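Local coordinates for conserved domain protein (Streptococcus pneumoniae, PDB 4IAJ), which is of unknown function, a small alpha+beta protein of the DUF4649 family that packs with other copies of itself in the crystal, at residues I7-I12 / E27-S32; R19-E24 / G60-I65; Q47-K52 / F67-Q72. All coordinates share one frame; numbering follows the deposited sequence.

Contact 1 of 3, residues I7-I12 / E27-S32; sequences IEITYI and EDFERS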
# COMPACT_ATOMS: atom_id res chain seq x y z
N ILE B 7 8.89 18.45 -19.60
CA ILE B 7 7.59 17.99 -19.10
C ILE B 7 7.10 18.82 -17.90
O ILE B 7 7.83 19.03 -16.94
CB ILE B 7 7.61 16.49 -18.72
CG1 ILE B 7 7.97 15.67 -19.95
CG2 ILE B 7 6.25 16.05 -18.21
CD1 ILE B 7 7.99 14.18 -19.73
N GLU B 8 5.87 19.32 -18.01
CA GLU B 8 5.17 19.98 -16.92
C GLU B 8 3.81 19.34 -16.81
O GLU B 8 3.15 19.12 -17.81
CB GLU B 8 5.03 21.48 -17.17
CG GLU B 8 6.38 22.19 -17.25
CD GLU B 8 6.31 23.68 -16.92
OE1 GLU B 8 5.22 24.18 -16.55
OE2 GLU B 8 7.36 24.34 -17.04
N ILE B 9 3.41 19.01 -15.59
CA ILE B 9 2.14 18.35 -15.36
C ILE B 9 1.38 19.09 -14.26
O ILE B 9 1.92 19.32 -13.19
CB ILE B 9 2.31 16.88 -14.93
CG1 ILE B 9 3.16 16.09 -15.94
CG2 ILE B 9 0.95 16.23 -14.76
CD1 ILE B 9 3.61 14.74 -15.41
N THR B 10 0.14 19.46 -14.54
CA THR B 10 -0.68 20.10 -13.52
C THR B 10 -1.87 19.19 -13.25
O THR B 10 -2.51 18.69 -14.17
CB THR B 10 -1.13 21.50 -13.93
OG1 THR B 10 0.01 22.36 -14.08
CG2 THR B 10 -2.02 22.09 -12.87
N TYR B 11 -2.13 18.93 -11.98
CA TYR B 11 -3.21 18.05 -11.58
C TYR B 11 -3.94 18.64 -10.40
O TYR B 11 -3.48 19.62 -9.79
CB TYR B 11 -2.68 16.65 -11.28
CG TYR B 11 -1.65 16.60 -10.20
CD1 TYR B 11 -2.01 16.59 -8.86
CD2 TYR B 11 -0.31 16.56 -10.52
CE1 TYR B 11 -1.05 16.55 -7.86
CE2 TYR B 11 0.65 16.51 -9.54
CZ TYR B 11 0.29 16.52 -8.22
OH TYR B 11 1.29 16.48 -7.28
N ILE B 12 -5.11 18.09 -10.12
CA ILE B 12 -5.97 18.57 -9.04
C ILE B 12 -5.97 17.54 -7.95
O ILE B 12 -6.33 16.40 -8.21
CB ILE B 12 -7.44 18.77 -9.47
CG1 ILE B 12 -7.52 19.50 -10.82
CG2 ILE B 12 -8.22 19.50 -8.39
CD1 ILE B 12 -6.94 20.89 -10.82
N GLU B 27 13.93 11.61 -19.39
CA GLU B 27 14.61 10.69 -18.48
C GLU B 27 14.35 11.00 -17.01
O GLU B 27 14.25 10.08 -16.21
CB GLU B 27 16.13 10.69 -18.73
N ASP B 28 14.24 12.28 -16.63
CA ASP B 28 13.94 12.63 -15.23
C ASP B 28 12.54 12.11 -14.87
O ASP B 28 12.33 11.60 -13.78
CB ASP B 28 14.01 14.14 -14.95
CG ASP B 28 15.40 14.72 -15.13
OD1 ASP B 28 16.40 13.97 -15.01
OD2 ASP B 28 15.49 15.94 -15.39
N PHE B 29 11.62 12.22 -15.81
CA PHE B 29 10.26 11.74 -15.61
C PHE B 29 10.24 10.22 -15.48
O PHE B 29 9.63 9.67 -14.53
CB PHE B 29 9.37 12.23 -16.77
CG PHE B 29 8.01 11.64 -16.76
CD1 PHE B 29 7.10 12.00 -15.77
CD2 PHE B 29 7.64 10.71 -17.71
CE1 PHE B 29 5.83 11.44 -15.73
CE2 PHE B 29 6.37 10.16 -17.69
CZ PHE B 29 5.47 10.51 -16.70
N GLU B 30 10.92 9.54 -16.39
CA GLU B 30 11.02 8.08 -16.34
C GLU B 30 11.63 7.59 -15.03
O GLU B 30 11.12 6.64 -14.42
CB GLU B 30 11.84 7.55 -17.51
CG GLU B 30 11.16 7.71 -18.86
CD GLU B 30 11.99 7.12 -19.99
OE1 GLU B 30 13.21 7.44 -20.07
OE2 GLU B 30 11.44 6.34 -20.79
N ARG B 31 12.72 8.23 -14.61
CA ARG B 31 13.33 7.95 -13.32
C ARG B 31 12.31 8.08 -12.18
O ARG B 31 12.30 7.22 -11.30
CB ARG B 31 14.51 8.90 -13.02
CG ARG B 31 15.88 8.27 -13.16
CD ARG B 31 16.95 9.09 -12.43
NE ARG B 31 17.10 10.43 -13.03
CZ ARG B 31 17.75 10.68 -14.16
NH1 ARG B 31 18.34 9.70 -14.85
NH2 ARG B 31 17.83 11.93 -14.61
N SER B 32 11.50 9.14 -12.20
CA SER B 32 10.49 9.34 -11.13
C SER B 32 9.44 8.23 -11.14
O SER B 32 8.97 7.78 -10.08
CB SER B 32 9.82 10.72 -11.21
OG SER B 32 8.83 10.79 -12.24

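Contact 2 of 3, residues R19-E24 / G60-I65; sequences RTVTFE and GTYGDI. With EDO (1,2-ethanediol), chain P.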
# COMPACT_ATOMS: atom_id res chain seq x y z
N ARG B 19 -1.83 21.46 -8.46
CA ARG B 19 -0.42 21.21 -8.19
C ARG B 19 0.31 21.08 -9.50
O ARG B 19 -0.20 20.42 -10.40
CB ARG B 19 -0.24 19.92 -7.42
CG ARG B 19 -0.89 19.89 -6.05
CD ARG B 19 -0.53 21.12 -5.25
NE ARG B 19 -1.29 21.15 -4.00
CZ ARG B 19 -1.58 22.25 -3.30
NH1 ARG B 19 -1.23 23.48 -3.74
NH2 ARG B 19 -2.27 22.10 -2.17
N THR B 20 1.50 21.66 -9.60
CA THR B 20 2.30 21.53 -10.82
C THR B 20 3.64 20.89 -10.47
O THR B 20 4.30 21.32 -9.54
CB THR B 20 2.50 22.89 -11.50
OG1 THR B 20 1.22 23.43 -11.86
CG2 THR B 20 3.34 22.75 -12.76
N VAL B 21 4.01 19.85 -11.22
CA VAL B 21 5.35 19.25 -11.13
C VAL B 21 6.00 19.37 -12.49
O VAL B 21 5.31 19.39 -13.50
CB VAL B 21 5.35 17.79 -10.65
CG1 VAL B 21 4.88 17.71 -9.21
CG2 VAL B 21 4.48 16.89 -11.53
N THR B 22 7.33 19.47 -12.50
CA THR B 22 8.08 19.63 -13.73
C THR B 22 9.24 18.65 -13.78
O THR B 22 9.78 18.23 -12.75
CB THR B 22 8.65 21.07 -13.88
OG1 THR B 22 9.61 21.33 -12.86
CG2 THR B 22 7.56 22.11 -13.78
N PHE B 23 9.62 18.28 -15.00
CA PHE B 23 10.76 17.42 -15.23
C PHE B 23 11.60 18.09 -16.30
O PHE B 23 11.08 18.51 -17.33
CB PHE B 23 10.30 16.00 -15.59
CG PHE B 23 9.44 15.38 -14.52
CD1 PHE B 23 10.00 14.68 -13.46
CD2 PHE B 23 8.06 15.54 -14.55
CE1 PHE B 23 9.21 14.15 -12.47
CE2 PHE B 23 7.25 15.01 -13.56
CZ PHE B 23 7.83 14.31 -12.52
N GLU B 24 12.89 18.24 -16.00
CA GLU B 24 13.81 18.92 -16.90
C GLU B 24 13.98 18.10 -18.16
O GLU B 24 13.99 18.64 -19.26
CB GLU B 24 15.16 19.18 -16.23
CG GLU B 24 16.09 20.07 -17.07
CD GLU B 24 17.36 20.49 -16.34
OE1 GLU B 24 17.38 20.49 -15.08
OE2 GLU B 24 18.34 20.84 -17.02
N GLY B 60 -6.99 12.02 -18.54
CA GLY B 60 -6.70 10.85 -17.75
C GLY B 60 -6.03 11.24 -16.46
O GLY B 60 -5.93 12.44 -16.13
N THR B 61 -5.61 10.21 -15.73
CA THR B 61 -4.97 10.36 -14.44
C THR B 61 -3.49 10.59 -14.61
O THR B 61 -2.90 10.31 -15.67
CB THR B 61 -5.11 9.09 -13.58
OG1 THR B 61 -4.55 7.98 -14.29
CG2 THR B 61 -6.56 8.80 -13.28
N TYR B 62 -2.87 11.08 -13.54
CA TYR B 62 -1.44 11.28 -13.51
C TYR B 62 -0.74 9.95 -13.74
O TYR B 62 0.20 9.88 -14.50
CB TYR B 62 -1.01 11.87 -12.16
CG TYR B 62 0.46 12.19 -12.06
CD1 TYR B 62 1.39 11.18 -11.81
CD2 TYR B 62 0.93 13.49 -12.22
CE1 TYR B 62 2.74 11.45 -11.74
CE2 TYR B 62 2.28 13.77 -12.14
CZ TYR B 62 3.18 12.74 -11.89
OH TYR B 62 4.52 13.01 -11.82
N GLY B 63 -1.23 8.90 -13.09
CA GLY B 63 -0.64 7.57 -13.18
C GLY B 63 -0.58 7.00 -14.58
O GLY B 63 0.30 6.24 -14.87
N ASP B 64 -1.52 7.39 -15.44
CA ASP B 64 -1.55 6.87 -16.82
C ASP B 64 -0.74 7.68 -17.83
O ASP B 64 -0.69 7.33 -19.02
CB ASP B 64 -3.00 6.81 -17.31
CG ASP B 64 -3.75 5.63 -16.78
OD1 ASP B 64 -3.11 4.63 -16.38
OD2 ASP B 64 -5.00 5.67 -16.78
N ILE B 65 -0.10 8.76 -17.39
CA ILE B 65 0.73 9.56 -18.30
C ILE B 65 1.91 8.79 -18.87
O ILE B 65 2.17 8.86 -20.08
CB ILE B 65 1.28 10.84 -17.65
CG1 ILE B 65 0.13 11.78 -17.30
CG2 ILE B 65 2.22 11.55 -18.62
CD1 ILE B 65 0.57 12.98 -16.48
C1 EDO P . -4.06 5.23 -11.43
O1 EDO P . -4.08 5.74 -12.77
C2 EDO P . -2.82 4.37 -11.14
O2 EDO P . -1.80 4.49 -12.14

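Contact 3 of 3, residues Q47-K52 / F67-Q72; sequences QKLTYK and FYLMKQ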
# COMPACT_ATOMS: atom_id res chain seq x y z
N GLN B 47 -4.98 18.22 -15.27
CA GLN B 47 -5.56 19.41 -15.83
C GLN B 47 -4.77 19.89 -17.03
O GLN B 47 -5.36 20.38 -17.98
CB GLN B 47 -5.62 20.49 -14.77
CG GLN B 47 -6.63 21.57 -15.08
CD GLN B 47 -6.25 22.88 -14.44
OE1 GLN B 47 -5.15 23.40 -14.66
NE2 GLN B 47 -7.15 23.42 -13.63
N LYS B 48 -3.44 19.77 -16.98
CA LYS B 48 -2.58 20.18 -18.10
C LYS B 48 -1.32 19.30 -18.20
O LYS B 48 -0.64 19.10 -17.22
CB LYS B 48 -2.16 21.64 -17.92
CG LYS B 48 -1.24 22.17 -19.00
CD LYS B 48 -1.01 23.67 -18.84
CE LYS B 48 0.09 23.96 -17.83
NZ LYS B 48 0.30 25.42 -17.64
N LEU B 49 -1.04 18.79 -19.40
CA LEU B 49 0.19 18.05 -19.68
C LEU B 49 0.91 18.74 -20.81
O LEU B 49 0.40 18.81 -21.92
CB LEU B 49 -0.12 16.60 -20.06
CG LEU B 49 1.01 15.77 -20.66
CD1 LEU B 49 2.14 15.57 -19.66
CD2 LEU B 49 0.48 14.43 -21.12
N THR B 50 2.12 19.24 -20.53
CA THR B 50 2.87 20.06 -21.48
C THR B 50 4.17 19.34 -21.80
O THR B 50 4.99 19.07 -20.90
CB THR B 50 3.16 21.46 -20.92
OG1 THR B 50 1.93 22.12 -20.58
CG2 THR B 50 3.88 22.31 -21.93
N TYR B 51 4.36 19.02 -23.07
CA TYR B 51 5.54 18.34 -23.56
C TYR B 51 6.33 19.26 -24.51
O TYR B 51 5.84 19.62 -25.58
CB TYR B 51 5.15 17.06 -24.28
CG TYR B 51 6.33 16.32 -24.86
CD1 TYR B 51 7.19 15.61 -24.03
CD2 TYR B 51 6.58 16.33 -26.22
CE1 TYR B 51 8.28 14.93 -24.55
CE2 TYR B 51 7.67 15.65 -26.75
CZ TYR B 51 8.51 14.95 -25.91
OH TYR B 51 9.58 14.26 -26.41
N LYS B 52 7.55 19.61 -24.11
CA LYS B 52 8.36 20.59 -24.84
C LYS B 52 7.59 21.87 -25.14
O LYS B 52 7.73 22.45 -26.21
CB LYS B 52 8.88 20.00 -26.14
CG LYS B 52 9.57 18.67 -25.95
CD LYS B 52 10.17 18.15 -27.24
CE LYS B 52 11.49 18.81 -27.54
NZ LYS B 52 12.31 17.92 -28.39
N PHE B 67 2.34 5.65 -19.62
CA PHE B 67 1.97 4.75 -20.71
C PHE B 67 1.47 5.51 -21.93
O PHE B 67 1.82 5.17 -23.05
CB PHE B 67 0.92 3.75 -20.21
CG PHE B 67 1.44 2.89 -19.10
CD1 PHE B 67 2.30 1.83 -19.39
CD2 PHE B 67 1.17 3.19 -17.77
CE1 PHE B 67 2.81 1.04 -18.37
CE2 PHE B 67 1.69 2.40 -16.74
CZ PHE B 67 2.52 1.33 -17.05
N TYR B 68 0.65 6.54 -21.71
CA TYR B 68 0.21 7.43 -22.79
C TYR B 68 1.37 7.95 -23.62
O TYR B 68 1.36 7.82 -24.84
CB TYR B 68 -0.60 8.60 -22.22
CG TYR B 68 -0.96 9.70 -23.21
CD1 TYR B 68 -2.07 9.59 -24.06
CD2 TYR B 68 -0.20 10.86 -23.26
CE1 TYR B 68 -2.40 10.62 -24.94
CE2 TYR B 68 -0.52 11.89 -24.13
CZ TYR B 68 -1.61 11.77 -24.97
OH TYR B 68 -1.89 12.81 -25.81
N LEU B 69 2.36 8.55 -22.97
CA LEU B 69 3.49 9.15 -23.66
C LEU B 69 4.28 8.11 -24.45
O LEU B 69 4.72 8.39 -25.56
CB LEU B 69 4.43 9.87 -22.68
CG LEU B 69 3.91 11.19 -22.13
CD1 LEU B 69 4.93 11.82 -21.19
CD2 LEU B 69 3.56 12.16 -23.25
N MSE B 70 4.42 6.92 -23.89
CA MSE B 70 5.19 5.85 -24.51
C MSE B 70 4.59 5.39 -25.80
O MSE B 70 5.30 4.88 -26.65
CB MSE B 70 5.23 4.63 -23.61
CG MSE B 70 6.63 4.38 -23.09
SE MSE B 70 6.55 2.77 -21.97
CE MSE B 70 4.83 1.91 -22.36
N LYS B 71 3.28 5.53 -25.94
CA LYS B 71 2.55 5.07 -27.12
C LYS B 71 2.38 6.17 -28.17
O LYS B 71 2.09 5.89 -29.33
CB LYS B 71 1.17 4.54 -26.72
CG LYS B 71 1.19 3.29 -25.87
CD LYS B 71 -0.21 2.68 -25.80
CE LYS B 71 -0.37 1.82 -24.55
NZ LYS B 71 -1.42 0.79 -24.77
N GLN B 72 2.52 7.42 -27.75
CA GLN B 72 2.43 8.55 -28.68
C GLN B 72 3.65 8.63 -29.60
O GLN B 72 4.78 8.34 -29.19
CB GLN B 72 2.35 9.88 -27.92
CG GLN B 72 1.08 10.10 -27.13
CD GLN B 72 -0.13 10.17 -28.01
OE1 GLN B 72 -1.01 9.31 -27.94
NE2 GLN B 72 -0.19 11.18 -28.85

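Contact 1 of 3, residues I7-I12 / E27-S32
Ile7 and Ile9 both carry CG1 beside the backbone N, with chi1 of -60° and -55°. In each, the chain then runs on extended, and CD1 leads toward helix 26-35. Phe29 answers from the helix with CG anti to its backbone N (chi1 172°), which swings the ring toward strand 7-12. Ile7 CD1 settles at the root of the ring, 3.8 Å from Phe29 CB and 3.9 Å from Phe29 CG. Ile9 CD1 reaches farther along the same ring, 4.0 Å from Phe29 CE1. Both isoleucines cross the phenylalanine at about a right angle, and both methyls approach its ring obliquely. Within the helix, Ser32 OG donates to Phe29 O at 2.7 Å, in the carbonyl plane and on a lone pair. This bond ties the serine hydroxyl back to the turn that carries the ring. Phe23 of strand 18-23 meets Phe29 edge-to-face, while Ile65 and Phe66 of helix 65-71 also touch it. The three touching residues are buried, and the touching atoms are all carbons: two isoleucine methyls against Phe29 CB and its ring. The strand and helix are therefore joined here by apolar packing, with shape and burial in place of polar pairing.

Contact 2 of 3, residues R19-E24 / G60-I65
Tyr62 meets Val21 and Phe23 by apolar and ring-edge contacts. Val21 and Phe23 point from the strand, and Tyr62 comes to meet them from the opposite direction. Tyr62 has CG anti to its backbone N (chi1 -177°), which extends the ring from the loop toward strand 18-23. Val21 CG2 lies at the edge of that ring, near its plane, 3.9 Å from both Tyr62 CE2 and Tyr62 OH. The phenol oxygen also touches the next inward-pointing residue of the strand. Tyr62 OH stands 3.6 Å from Phe23 CZ, at the edge of the Phe23 ring and near its plane. This is a van der Waals contact between a polar atom and an aromatic rim. Tyr11 also meets the Tyr62 ring, with the two planes at about 80°.

Strand 18-23 is an outermost strand of the antiparallel sheet within this chain, and the loop of Tyr62 leads into helix 65-71. The contact thus packs the approach to that helix against one margin of the sheet.

Within residues 60-65, polar bonds hold the turn into the helix. Thr61 OG1 accepts from Asp64 N at 3.3 Å with an N-H...O angle of 137°, forming an ST motif. Asp64 N also lies 3.2 Å from its second acceptor, Thr61 O. One residue on, Ile65 N donates to Tyr62 O at 3.1 Å. These bonds close a turn over residues 61-65, which includes Tyr62.

A 1,2-ethanediol, probably from the crystallisation liquor, binds at the same threonine. Thr61 OG1 and the diol O1 share a hydrogen bond of 2.7 Å, and either may be the donor. The diol O2 lies 3.5 Å from Gly63 CA.

Contact 3 of 3, residues Q47-K52 / F67-Q72
Leu49 lies on extended strand backbone and points toward helix 65-71, where the consecutive residues Tyr68 and Leu69 point back toward the strand. Just before it, Gln47 and Lys48 both face Thr10 of the neighbouring strand in a classic beta bulge. Leu49 has CG anti to its backbone N (chi1 167°), which carries its methyl groups toward the helix. A single methyl makes both contacts. Leu49 CD2 lies 4.1 Å from Tyr68 CE2, oblique to the tyrosine ring. The same CD2 is 4.4 Å from Leu69 CD2, a looser approach of methyl to methyl. The leucine methyl is therefore shared by two residues of one helical turn.

Further packing would restrict rotation of the Tyr68 ring. Gln72, one turn on, lays its CG 3.8 Å above one face of the ring, offset toward the rim. Tyr58 meets the ring edge-to-face. Near the end of the helix, Tyr68 O accepts from two donors. Both Gln72 N and Lys71 N lie 3.2 Å from Tyr68 O, and Gln72 is the first residue to leave helical backbone angles.

Leu69 and Leu49 both touch Leu56 of strand 54-56, an outer strand of the sheet within this chain, and Leu69 reaches Phe29 of helix 26-35. Apolar side chains packed in this way between an antiparallel sheet and helices on one face form the core of a two-layer alpha+beta fold.

All three contacts serve the layer between the antiparallel sheet and its helices. Contacts 1 and 3 are buried and purely apolar. They bring different helices onto the neighbouring central strands 7-12 and 46-51, and Ile9 CG1 packs 3.9 Å from Leu49 CD1 between them. Contact 2 is only partly buried. It sits on the outer strand 18-23, has a phenol oxygen among its touching atoms and carries a bound diol on its loop. It lies closest to contact 1, since strands 7-12 and 18-23 pair in the sheet, with Ile7 O 2.7 Å from Phe23 N. Ile65 relates contact 2 to contact 3, touching Leu49 where the loop enters helix 65-71.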